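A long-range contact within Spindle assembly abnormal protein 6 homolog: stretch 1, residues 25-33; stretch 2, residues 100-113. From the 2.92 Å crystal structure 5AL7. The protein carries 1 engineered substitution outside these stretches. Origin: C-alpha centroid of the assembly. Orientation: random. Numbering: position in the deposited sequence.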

# COMPACT_ATOMS: atom_id res chain seq x y z
N ASN A 25 -1.95 13.49 14.72
CA ASN A 25 -3.00 12.49 14.91
C ASN A 25 -3.73 12.74 16.22
O ASN A 25 -3.21 12.43 17.29
N ILE A 26 -4.94 13.30 16.14
CA ILE A 26 -5.66 13.66 17.36
C ILE A 26 -6.17 12.41 18.09
O ILE A 26 -6.50 12.46 19.28
N LEU A 27 -6.21 11.30 17.36
CA LEU A 27 -6.64 10.01 17.88
C LEU A 27 -6.02 8.92 17.03
O LEU A 27 -5.98 9.05 15.80
N PRO A 28 -5.51 7.85 17.66
CA PRO A 28 -4.95 6.77 16.85
C PRO A 28 -6.01 6.12 15.96
O PRO A 28 -7.15 5.92 16.40
N SER A 29 -5.62 5.81 14.72
CA SER A 29 -6.50 5.19 13.74
C SER A 29 -7.12 3.91 14.29
O SER A 29 -6.41 3.05 14.81
N VAL A 30 -8.45 3.80 14.23
CA VAL A 30 -9.10 2.62 14.81
C VAL A 30 -10.18 2.06 13.93
O VAL A 30 -10.67 2.73 13.03
N GLU A 31 -10.52 0.80 14.18
CA GLU A 31 -11.67 0.17 13.53
C GLU A 31 -12.95 0.46 14.31
O GLU A 31 -13.00 0.30 15.53
N MET A 32 -14.00 0.84 13.60
CA MET A 32 -15.25 1.28 14.21
C MET A 32 -16.44 0.76 13.44
O MET A 32 -16.44 0.80 12.22
N LEU A 33 -17.48 0.30 14.13
CA LEU A 33 -18.71 -0.13 13.46
C LEU A 33 -19.56 1.12 13.26
O LEU A 33 -19.88 1.82 14.22
N PHE A 100 -13.54 22.20 20.91
CA PHE A 100 -14.27 21.41 19.92
C PHE A 100 -13.50 20.15 19.59
O PHE A 100 -14.07 19.06 19.63
N ILE A 101 -12.20 20.28 19.32
CA ILE A 101 -11.35 19.12 19.04
C ILE A 101 -11.39 18.14 20.22
O ILE A 101 -11.51 16.93 20.02
N ASP A 102 -11.29 18.66 21.44
CA ASP A 102 -11.35 17.82 22.64
C ASP A 102 -12.65 17.03 22.70
O ASP A 102 -12.65 15.82 23.00
N ASN A 103 -13.76 17.72 22.42
CA ASN A 103 -15.07 17.09 22.45
C ASN A 103 -15.21 16.01 21.39
O ASN A 103 -15.75 14.93 21.64
N VAL A 104 -14.70 16.31 20.19
CA VAL A 104 -14.74 15.36 19.08
C VAL A 104 -13.95 14.10 19.42
O VAL A 104 -14.41 12.99 19.20
N VAL A 105 -12.74 14.28 19.94
CA VAL A 105 -11.95 13.14 20.35
C VAL A 105 -12.69 12.30 21.38
O VAL A 105 -12.88 11.10 21.18
N ARG A 106 -13.16 12.97 22.43
CA ARG A 106 -13.89 12.30 23.50
C ARG A 106 -15.04 11.47 22.93
O ARG A 106 -15.20 10.28 23.25
N MET A 107 -15.82 12.09 22.05
CA MET A 107 -16.95 11.41 21.45
C MET A 107 -16.55 10.22 20.56
O MET A 107 -17.24 9.21 20.52
N LEU A 108 -15.43 10.34 19.86
CA LEU A 108 -14.96 9.22 19.05
C LEU A 108 -14.57 8.05 19.95
O LEU A 108 -14.84 6.89 19.63
N LYS A 109 -13.97 8.37 21.09
CA LYS A 109 -13.63 7.32 22.04
C LYS A 109 -14.90 6.67 22.60
O LYS A 109 -14.94 5.45 22.77
N ASP A 110 -15.92 7.48 22.87
CA ASP A 110 -17.21 6.96 23.34
C ASP A 110 -17.87 6.06 22.29
O ASP A 110 -18.54 5.09 22.63
N CYS A 111 -17.67 6.39 21.02
CA CYS A 111 -18.16 5.55 19.93
C CYS A 111 -17.40 4.23 19.90
O CYS A 111 -17.96 3.20 19.55
N GLN A 112 -16.13 4.27 20.26
CA GLN A 112 -15.37 3.03 20.39
C GLN A 112 -15.91 2.16 21.53
O GLN A 112 -16.21 0.98 21.33
N SER A 113 -16.07 2.74 22.71
CA SER A 113 -16.53 1.99 23.88
C SER A 113 -17.97 1.52 23.77
O SER A 113 -18.39 0.61 24.49

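Which side chains of the first stretch face the helix? I26, L27 and V30 point their CA-to-CB bonds toward it, while P28, M32 and L33 point sideways; from S29 to E31 the directions alternate, away, toward, away. At the corner formed by I26 and L27, two neighbouring residues both face the helix, and together they give the first stretch its largest share of covered surface. I26 has chi1 p and chi2 t, which places I26 CD1 3.6 Å from V105 CG2. Both of its branches meet I101, I26 CG2 being nearest at 4.1 Å from I101 CG2. One side chain thus meets two residues a helical turn apart.

How does L27 use its two methyl groups? With chi1 t and chi2 p, the branches spread over different parts of the helix. L27 CD1 lies 4.1 Å from V105 CG1 and 3.7 Å from K109 CE; L27 CD2 lies 3.7 Å from L108 CB and 3.9 Å from Q112 OE1. The K109 contact is made by the aliphatic part of the lysine: its CA-to-CB bond points away, but chi1 m followed by three t torsions extends the chain far enough for its methylenes to reach the leucine. V105, with chi1 t, offers CG2 to I26 and CG1 to L27.

How does M32 reach the helix when its CA-to-CB bond points sideways? Its chi1 m and chi2 t bring the sulfur nearer the helix, and chi3 p sets the terminal methyl beside C111, with M32 CE 3.6 Å from C111 CB. M32 SD lies 4.5 Å from L108 CD2, a looser contact. L108, at chi1 m and chi2 t, points toward the first stretch and is buried; it meets L27 with CB and CD1 and M32 with CD2. C111 also points toward the first stretch, with chi1 m.

What part do polar groups play? No hydrogen bond joins the two stretches, and the contact is mainly apolar packing. Q112 is exposed yet well covered by the first stretch: from a sideways start, chi1 m and chi2 t bring its end nearer, with Q112 NE2 3.5 Å from V30 CG1, while Q112 CG lies 4.3 Å from M32 CG. These are van der Waals contacts, and the amide lies against apolar groups, NE2 beside V30 and OE1 beside L27. Polar pairing instead occurs within the helix, where R106 NH2 donates to N103 OD1 at 2.8 Å and R106 NH1 forms a long salt bridge of 3.8 Å with D110 OD2.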

# COMPACT_ATOMS: atom_id res chain seq x y z
CB ASN A 25 -2.42 11.08 14.90
CG ASN A 25 -2.58 10.41 13.56
OD1 ASN A 25 -3.65 9.90 13.24
ND2 ASN A 25 -1.53 10.43 12.76
CB ILE A 26 -6.83 14.63 17.08
CG1 ILE A 26 -7.86 14.03 16.14
CG2 ILE A 26 -6.33 15.92 16.48
CD1 ILE A 26 -9.24 14.66 16.28
CB LEU A 27 -8.17 9.90 17.87
CG LEU A 27 -8.80 8.65 18.48
CD1 LEU A 27 -8.75 8.74 19.99
CD2 LEU A 27 -10.23 8.47 17.98
CB PRO A 28 -4.42 5.78 17.89
CG PRO A 28 -5.17 6.08 19.12
CD PRO A 28 -5.41 7.57 19.10
CB SER A 29 -5.74 4.87 12.45
OG SER A 29 -5.11 6.03 11.94
CB VAL A 30 -9.72 2.91 16.19
CG1 VAL A 30 -8.67 2.87 17.29
CG2 VAL A 30 -10.48 4.22 16.18
CB GLU A 31 -11.45 -1.32 13.40
CG GLU A 31 -12.41 -2.01 12.47
CD GLU A 31 -12.14 -3.49 12.34
OE1 GLU A 31 -10.96 -3.87 12.20
OE2 GLU A 31 -13.11 -4.28 12.38
CB MET A 32 -15.30 2.79 14.24
CG MET A 32 -14.61 3.45 15.40
SD MET A 32 -15.02 5.19 15.35
CE MET A 32 -16.79 5.06 15.42
CB LEU A 33 -19.44 -1.21 14.26
CG LEU A 33 -20.59 -1.96 13.58
CD1 LEU A 33 -20.08 -2.70 12.36
CD2 LEU A 33 -21.23 -2.94 14.53
CB PHE A 100 -14.50 22.25 18.66
CG PHE A 100 -15.07 21.48 17.50
CD1 PHE A 100 -16.36 20.97 17.54
CD2 PHE A 100 -14.33 21.33 16.33
CE1 PHE A 100 -16.88 20.28 16.45
CE2 PHE A 100 -14.85 20.64 15.24
CZ PHE A 100 -16.13 20.12 15.30
CB ILE A 101 -9.87 19.53 18.75
CG1 ILE A 101 -9.74 20.53 17.59
CG2 ILE A 101 -9.04 18.30 18.44
CD1 ILE A 101 -10.13 20.01 16.25
CB ASP A 102 -11.22 18.65 23.92
CG ASP A 102 -9.92 19.41 23.99
OD1 ASP A 102 -8.89 18.87 23.55
OD2 ASP A 102 -9.94 20.53 24.53
CB ASN A 103 -16.19 18.13 22.27
CG ASN A 103 -16.57 18.81 23.58
OD1 ASN A 103 -17.14 18.18 24.47
ND2 ASN A 103 -16.26 20.10 23.71
CB VAL A 104 -14.19 15.99 17.79
CG1 VAL A 104 -14.04 14.93 16.73
CG2 VAL A 104 -15.12 17.10 17.31
CB VAL A 105 -10.59 13.57 20.93
CG1 VAL A 105 -9.89 12.39 21.57
CG2 VAL A 105 -9.73 14.20 19.84
CB ARG A 106 -14.42 13.33 24.50
CG ARG A 106 -15.35 12.74 25.55
CD ARG A 106 -15.94 13.81 26.46
NE ARG A 106 -16.68 14.85 25.74
CZ ARG A 106 -17.97 14.76 25.41
NH1 ARG A 106 -18.67 13.66 25.71
NH2 ARG A 106 -18.56 15.76 24.76
CB MET A 107 -17.79 12.41 20.67
CG MET A 107 -18.54 13.38 21.56
SD MET A 107 -19.83 14.32 20.72
CE MET A 107 -18.83 15.42 19.71
CB LEU A 108 -13.77 9.64 18.16
CG LEU A 108 -14.13 10.48 16.93
CD1 LEU A 108 -12.92 11.10 16.28
CD2 LEU A 108 -14.83 9.60 15.93
CB LYS A 109 -12.76 7.89 23.16
CG LYS A 109 -11.33 8.23 22.77
CD LYS A 109 -10.63 8.91 23.95
CE LYS A 109 -9.16 9.22 23.67
NZ LYS A 109 -8.56 9.98 24.82
CB ASP A 110 -18.18 8.09 23.73
CG ASP A 110 -17.80 8.78 25.04
OD1 ASP A 110 -17.18 8.11 25.91
OD2 ASP A 110 -18.15 9.97 25.24
CB CYS A 111 -18.02 6.25 18.59
SG CYS A 111 -19.20 7.54 18.32
CB GLN A 112 -13.89 3.32 20.63
CG GLN A 112 -13.10 3.60 19.37
CD GLN A 112 -11.63 3.85 19.65
OE1 GLN A 112 -11.16 4.98 19.57
NE2 GLN A 112 -10.91 2.79 20.01
CB SER A 113 -16.37 2.83 25.15
OG SER A 113 -17.00 4.09 24.98